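Local coordinates for protein putative oxidoreductase (Klebsiella pneumoniae subsp. pneumoniae MGH 78578, PDB 3E82) that probably acts as an oxidoreductase that uses a nicotinamide nucleotide such as NAD, at residues B[21-26]-B[301-306]; B[29-34]-B[305-310]. One frame throughout, in Å; residues are numbered along the deposited sequence.

Contact 1. Residues B[21-26]-B[301-306]; sequences TFHAPL and QYYMLI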
loop_
_atom_site.group_PDB
_atom_site.type_symbol
_atom_site.label_atom_id
_atom_site.label_comp_id
_atom_site.label_asym_id
_atom_site.label_seq_id
_atom_site.Cartn_x
_atom_site.Cartn_y
_atom_site.Cartn_z
ATOM N N THR B 21 27.679 6.327 17.568
ATOM C CA THR B 21 26.945 7.279 16.739
ATOM C C THR B 21 25.687 7.866 17.363
ATOM O O THR B 21 25.367 9.026 17.130
ATOM C CB THR B 21 26.549 6.637 15.389
ATOM O OG1 THR B 21 27.666 5.917 14.857
ATOM C CG2 THR B 21 26.133 7.709 14.390
ATOM N N PHE B 22 24.984 7.065 18.151
ATOM C CA PHE B 22 23.737 7.488 18.784
ATOM C C PHE B 22 23.811 7.812 20.275
ATOM O O PHE B 22 23.795 8.978 20.676
ATOM C CB PHE B 22 22.665 6.407 18.577
ATOM C CG PHE B 22 22.065 6.397 17.202
ATOM C CD1 PHE B 22 20.793 6.937 16.981
ATOM C CD2 PHE B 22 22.769 5.866 16.127
ATOM C CE1 PHE B 22 20.231 6.943 15.698
ATOM C CE2 PHE B 22 22.220 5.866 14.838
ATOM C CZ PHE B 22 20.949 6.405 14.624
ATOM N N HIS B 23 23.895 6.763 21.085
ATOM C CA HIS B 23 23.902 6.890 22.533
ATOM C C HIS B 23 24.872 7.866 23.184
ATOM O O HIS B 23 24.442 8.740 23.939
ATOM C CB HIS B 23 24.051 5.506 23.145
ATOM C CG HIS B 23 22.929 4.584 22.787
ATOM N ND1 HIS B 23 21.628 4.804 23.188
ATOM C CD2 HIS B 23 22.908 3.452 22.047
ATOM C CE1 HIS B 23 20.855 3.847 22.711
ATOM N NE2 HIS B 23 21.606 3.014 22.015
ATOM N N ALA B 24 26.166 7.738 22.907
ATOM C CA ALA B 24 27.124 8.650 23.524
ATOM C C ALA B 24 26.797 10.122 23.252
ATOM O O ALA B 24 26.725 10.924 24.187
ATOM C CB ALA B 24 28.538 8.329 23.065
ATOM N N PRO B 25 26.595 10.499 21.973
ATOM C CA PRO B 25 26.279 11.897 21.629
ATOM C C PRO B 25 24.979 12.413 22.240
ATOM O O PRO B 25 24.913 13.540 22.738
ATOM C CB PRO B 25 26.220 11.871 20.101
ATOM C CG PRO B 25 27.218 10.789 19.758
ATOM C CD PRO B 25 26.847 9.716 20.752
ATOM N N LEU B 26 23.938 11.590 22.190
ATOM C CA LEU B 26 22.652 11.974 22.745
ATOM C C LEU B 26 22.751 12.158 24.266
ATOM O O LEU B 26 22.374 13.201 24.802
ATOM C CB LEU B 26 21.604 10.911 22.405
ATOM C CG LEU B 26 21.213 10.815 20.922
ATOM C CD1 LEU B 26 20.394 9.544 20.674
ATOM C CD2 LEU B 26 20.422 12.065 20.524
ATOM N N GLN B 301 14.798 13.695 23.362
ATOM C CA GLN B 301 13.633 13.638 24.233
ATOM C C GLN B 301 13.564 12.288 24.940
ATOM O O GLN B 301 13.147 12.210 26.095
ATOM C CB GLN B 301 12.337 13.869 23.445
ATOM C CG GLN B 301 12.042 15.330 23.102
ATOM C CD GLN B 301 11.783 16.187 24.337
ATOM O OE1 GLN B 301 10.981 15.829 25.197
ATOM N NE2 GLN B 301 12.456 17.330 24.419
ATOM N N TYR B 302 13.969 11.223 24.252
ATOM C CA TYR B 302 13.945 9.903 24.877
ATOM C C TYR B 302 14.742 9.929 26.189
ATOM O O TYR B 302 14.264 9.474 27.220
ATOM C CB TYR B 302 14.556 8.844 23.956
ATOM C CG TYR B 302 14.595 7.472 24.595
ATOM C CD1 TYR B 302 13.475 6.638 24.568
ATOM C CD2 TYR B 302 15.738 7.020 25.275
ATOM C CE1 TYR B 302 13.481 5.393 25.197
ATOM C CE2 TYR B 302 15.753 5.769 25.912
ATOM C CZ TYR B 302 14.619 4.967 25.869
ATOM O OH TYR B 302 14.599 3.752 26.510
ATOM N N TYR B 303 15.959 10.457 26.138
ATOM C CA TYR B 303 16.809 10.515 27.321
ATOM C C TYR B 303 16.380 11.579 28.329
ATOM O O TYR B 303 16.541 11.397 29.534
ATOM C CB TYR B 303 18.274 10.711 26.912
ATOM C CG TYR B 303 18.952 9.407 26.534
ATOM C CD1 TYR B 303 19.123 8.395 27.477
ATOM C CD2 TYR B 303 19.383 9.167 25.231
ATOM C CE1 TYR B 303 19.705 7.171 27.134
ATOM C CE2 TYR B 303 19.968 7.944 24.871
ATOM C CZ TYR B 303 20.124 6.949 25.829
ATOM O OH TYR B 303 20.684 5.729 25.495
HETATM N N MSE B 304 15.826 12.685 27.845
HETATM C CA MSE B 304 15.362 13.731 28.751
HETATM C C MSE B 304 14.184 13.186 29.555
HETATM O O MSE B 304 14.065 13.436 30.756
HETATM C CB MSE B 304 14.938 14.965 27.961
HETATM C CG MSE B 304 16.032 15.503 27.070
HETATM SE SE MSE B 304 15.510 17.100 26.121
HETATM C CE MSE B 304 15.315 16.438 24.332
ATOM N N LEU B 305 13.326 12.418 28.888
ATOM C CA LEU B 305 12.164 11.836 29.552
ATOM C C LEU B 305 12.557 10.670 30.467
ATOM O O LEU B 305 11.994 10.505 31.551
ATOM C CB LEU B 305 11.132 11.399 28.509
ATOM C CG LEU B 305 10.504 12.553 27.705
ATOM C CD1 LEU B 305 9.614 11.996 26.602
ATOM C CD2 LEU B 305 9.687 13.454 28.639
ATOM N N ILE B 306 13.528 9.865 30.041
ATOM C CA ILE B 306 13.985 8.753 30.871
ATOM C C ILE B 306 14.591 9.379 32.133
ATOM O O ILE B 306 14.420 8.874 33.247
ATOM C CB ILE B 306 15.067 7.915 30.149
ATOM C CG1 ILE B 306 14.416 6.965 29.123
ATOM C CG2 ILE B 306 15.924 7.186 31.176
ATOM C CD1 ILE B 306 13.656 5.782 29.720
#
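Helix 17-28, the first helix of the Rossmann-type nucleotide-binding fold, meets helix 300-310 of the C-terminal part of the chain through H23 and L26 on one side and Y303 on the other. The backbones stand well apart, with L26 CA and Y303 CA, the nearest such pair, 7.6 Å from each other, and one long aromatic side chain fills the span. Y303 points toward the Rossmann helix and brings its hydroxyl to the imidazole of H23, where Y303 OH and H23 ND1 lie 2.7 Å apart in a hydrogen bond that is short but bent, with an angle of 134°. The oxygen sits near the plane of the imidazole, at the edge of that ring, and ND1 in turn lies in the plane of the phenol ring; the two side chains cross at about a right angle. H23 reaches this point because its CG stands anti to the carbonyl carbon, with chi1 at -61°. Further down the phenol ring, L26 supplies an apolar contact: its CB is 4.0 Å from Y303 CD2, approaching obliquely. Y302, the residue before it, sets its CD2 over the centre of the other ring, 4.1 Å above the plane of Y303. Tyrosine suits the position because its ring offers a flat apolar surface to L26 while its hydroxyl reaches H23; leucine suits its own because it offers hydrocarbon to the ring. H23 also bonds through NE2 to D97 OD1, and its ring meets F124. The nearby carboxylate of D97 would probably polarise the imidazole. All three touching residues are buried, and both imidazole nitrogens have partners, which fixes the rotation of the ring.

Contact 2. Residues B[29-34]-B[305-310]; sequences SVPGLN and LIRDAL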
loop_
_atom_site.group_PDB
_atom_site.type_symbol
_atom_site.label_atom_id
_atom_site.label_comp_id
_atom_site.label_asym_id
_atom_site.label_seq_id
_atom_site.Cartn_x
_atom_site.Cartn_y
_atom_site.Cartn_z
ATOM N N SER B 29 24.489 15.169 25.567
ATOM C CA SER B 29 23.792 16.418 25.268
ATOM C C SER B 29 22.622 16.681 26.215
ATOM O O SER B 29 21.967 17.720 26.130
ATOM C CB SER B 29 23.263 16.395 23.833
ATOM O OG SER B 29 22.132 15.541 23.741
ATOM N N VAL B 30 22.364 15.743 27.118
ATOM C CA VAL B 30 21.259 15.873 28.059
ATOM C C VAL B 30 21.745 16.102 29.485
ATOM O O VAL B 30 22.301 15.200 30.117
ATOM C CB VAL B 30 20.363 14.608 28.038
ATOM C CG1 VAL B 30 19.263 14.725 29.077
ATOM C CG2 VAL B 30 19.770 14.415 26.653
ATOM N N PRO B 31 21.538 17.321 30.013
ATOM C CA PRO B 31 21.959 17.659 31.377
ATOM C C PRO B 31 21.318 16.728 32.408
ATOM O O PRO B 31 20.187 16.265 32.231
ATOM C CB PRO B 31 21.484 19.103 31.534
ATOM C CG PRO B 31 21.572 19.634 30.151
ATOM C CD PRO B 31 20.988 18.504 29.332
ATOM N N GLY B 32 22.041 16.462 33.488
ATOM C CA GLY B 32 21.508 15.594 34.521
ATOM C C GLY B 32 21.982 14.170 34.321
ATOM O O GLY B 32 21.977 13.372 35.258
ATOM N N LEU B 33 22.391 13.858 33.094
ATOM C CA LEU B 33 22.888 12.530 32.771
ATOM C C LEU B 33 24.404 12.596 32.659
ATOM O O LEU B 33 24.951 13.535 32.089
ATOM C CB LEU B 33 22.309 12.041 31.443
ATOM C CG LEU B 33 20.793 11.872 31.350
ATOM C CD1 LEU B 33 20.465 11.219 30.015
ATOM C CD2 LEU B 33 20.284 11.006 32.513
ATOM N N ASN B 34 25.087 11.599 33.197
ATOM C CA ASN B 34 26.540 11.595 33.130
ATOM C C ASN B 34 27.068 10.255 32.610
ATOM O O ASN B 34 26.932 9.227 33.262
ATOM C CB ASN B 34 27.109 11.917 34.526
ATOM C CG ASN B 34 28.609 11.708 34.622
ATOM O OD1 ASN B 34 29.363 12.028 33.701
ATOM N ND2 ASN B 34 29.051 11.179 35.755
ATOM N N LEU B 305 13.326 12.418 28.888
ATOM C CA LEU B 305 12.164 11.836 29.552
ATOM C C LEU B 305 12.557 10.670 30.467
ATOM O O LEU B 305 11.994 10.505 31.551
ATOM C CB LEU B 305 11.132 11.399 28.509
ATOM C CG LEU B 305 10.504 12.553 27.705
ATOM C CD1 LEU B 305 9.614 11.996 26.602
ATOM C CD2 LEU B 305 9.687 13.454 28.639
ATOM N N ILE B 306 13.528 9.865 30.041
ATOM C CA ILE B 306 13.985 8.753 30.871
ATOM C C ILE B 306 14.591 9.379 32.133
ATOM O O ILE B 306 14.420 8.874 33.247
ATOM C CB ILE B 306 15.067 7.915 30.149
ATOM C CG1 ILE B 306 14.416 6.965 29.123
ATOM C CG2 ILE B 306 15.924 7.186 31.176
ATOM C CD1 ILE B 306 13.656 5.782 29.720
ATOM N N ARG B 307 15.309 10.481 31.935
ATOM C CA ARG B 307 15.930 11.217 33.035
ATOM C C ARG B 307 14.831 11.641 34.004
ATOM O O ARG B 307 14.875 11.332 35.193
ATOM C CB ARG B 307 16.636 12.472 32.501
ATOM C CG ARG B 307 17.277 13.349 33.572
ATOM C CD ARG B 307 17.652 14.718 32.999
ATOM N NE ARG B 307 16.465 15.366 32.444
ATOM C CZ ARG B 307 16.475 16.449 31.676
ATOM N NH1 ARG B 307 17.621 17.038 31.356
ATOM N NH2 ARG B 307 15.327 16.936 31.217
ATOM N N ASP B 308 13.836 12.343 33.475
ATOM C CA ASP B 308 12.739 12.819 34.298
ATOM C C ASP B 308 12.015 11.681 35.000
ATOM O O ASP B 308 11.607 11.814 36.161
ATOM C CB ASP B 308 11.761 13.633 33.452
ATOM C CG ASP B 308 12.395 14.894 32.897
ATOM O OD1 ASP B 308 13.386 15.354 33.499
ATOM O OD2 ASP B 308 11.907 15.424 31.871
ATOM N N ALA B 309 11.865 10.557 34.304
ATOM C CA ALA B 309 11.198 9.405 34.885
ATOM C C ALA B 309 12.031 8.857 36.048
ATOM O O ALA B 309 11.485 8.468 37.080
ATOM C CB ALA B 309 10.984 8.331 33.826
ATOM N N LEU B 310 13.352 8.827 35.882
ATOM C CA LEU B 310 14.233 8.330 36.942
ATOM C C LEU B 310 14.204 9.250 38.155
ATOM O O LEU B 310 14.360 8.801 39.292
ATOM C CB LEU B 310 15.673 8.205 36.434
ATOM C CG LEU B 310 15.899 7.106 35.394
ATOM C CD1 LEU B 310 17.366 7.074 34.977
ATOM C CD2 LEU B 310 15.476 5.767 35.978
#
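R307 reaches from helix 300-310 across to the turn that leads into strand 33-39, and its guanidinium bonds to the carbonyl of P31. The bond from R307 NH1 to P31 O is short and nearly straight, 2.8 Å with an N-H...O angle of 170°. The oxygen lies in the guanidinium plane, while the donor stands tilted 26° from the plane of the carbonyl. The chain of R307 leaves the helix extended, CG anti to the backbone N, then bends at chi3 (57°) to bring its end round to the turn. Its aliphatic part makes the close apolar packing: L33 CD2 rests 3.9 Å from R307 CB and 4.0 Å from R307 CG. Farther out, V30 CG1 is a methyl placed obliquely by the guanidinium, 3.6 Å from R307 NH1. V30 is the buried residue here, its branched side chain turned toward the helix. V30 to L33 form a type II beta turn, closed by the bond from L33 N to V30 O, 3.3 Å. P31 and G32 occupy its two central positions, where proline suits the first and the positive phi of G32 the second. The absent side chain of G32 also leaves room for R307, whose CD lies 4.2 Å from G32 CA. The outer side is looser: P31 is exposed and offers its ring only at 4.2 Å, from CD to R307 NH1. Within the helix, R307 NE forms a salt bridge with D308 OD1 at 3.3 Å, met from above the carboxylate plane, which probably helps hold the arginine in its bent form. R307 and L310 touch I8 of strand 8-13, L33 packs on I8 and I10, and V30 on Y303 and M304, so the turn and two adjacent strands pack against helix 300-310.

Contacts 1 and 2 lie side by side along helix 300-310, their centres 8 Å apart, and share L305 and I306 on that helix. On the Rossmann side they follow one another in the chain, the first on helix 17-28 and the second on the turn leading into strand 33-39. They also touch directly: Y303 CB lies 3.8 Å from L33 CD1, and M304 CG 3.9 Å from V30 CG1. Contact 1 is the buried one, contact 2 nearer the surface. Some 270 residues separate the two sides, so one late helix packs along successive elements of the N-terminal nucleotide-binding fold and ties the C-terminal part of the chain back to it.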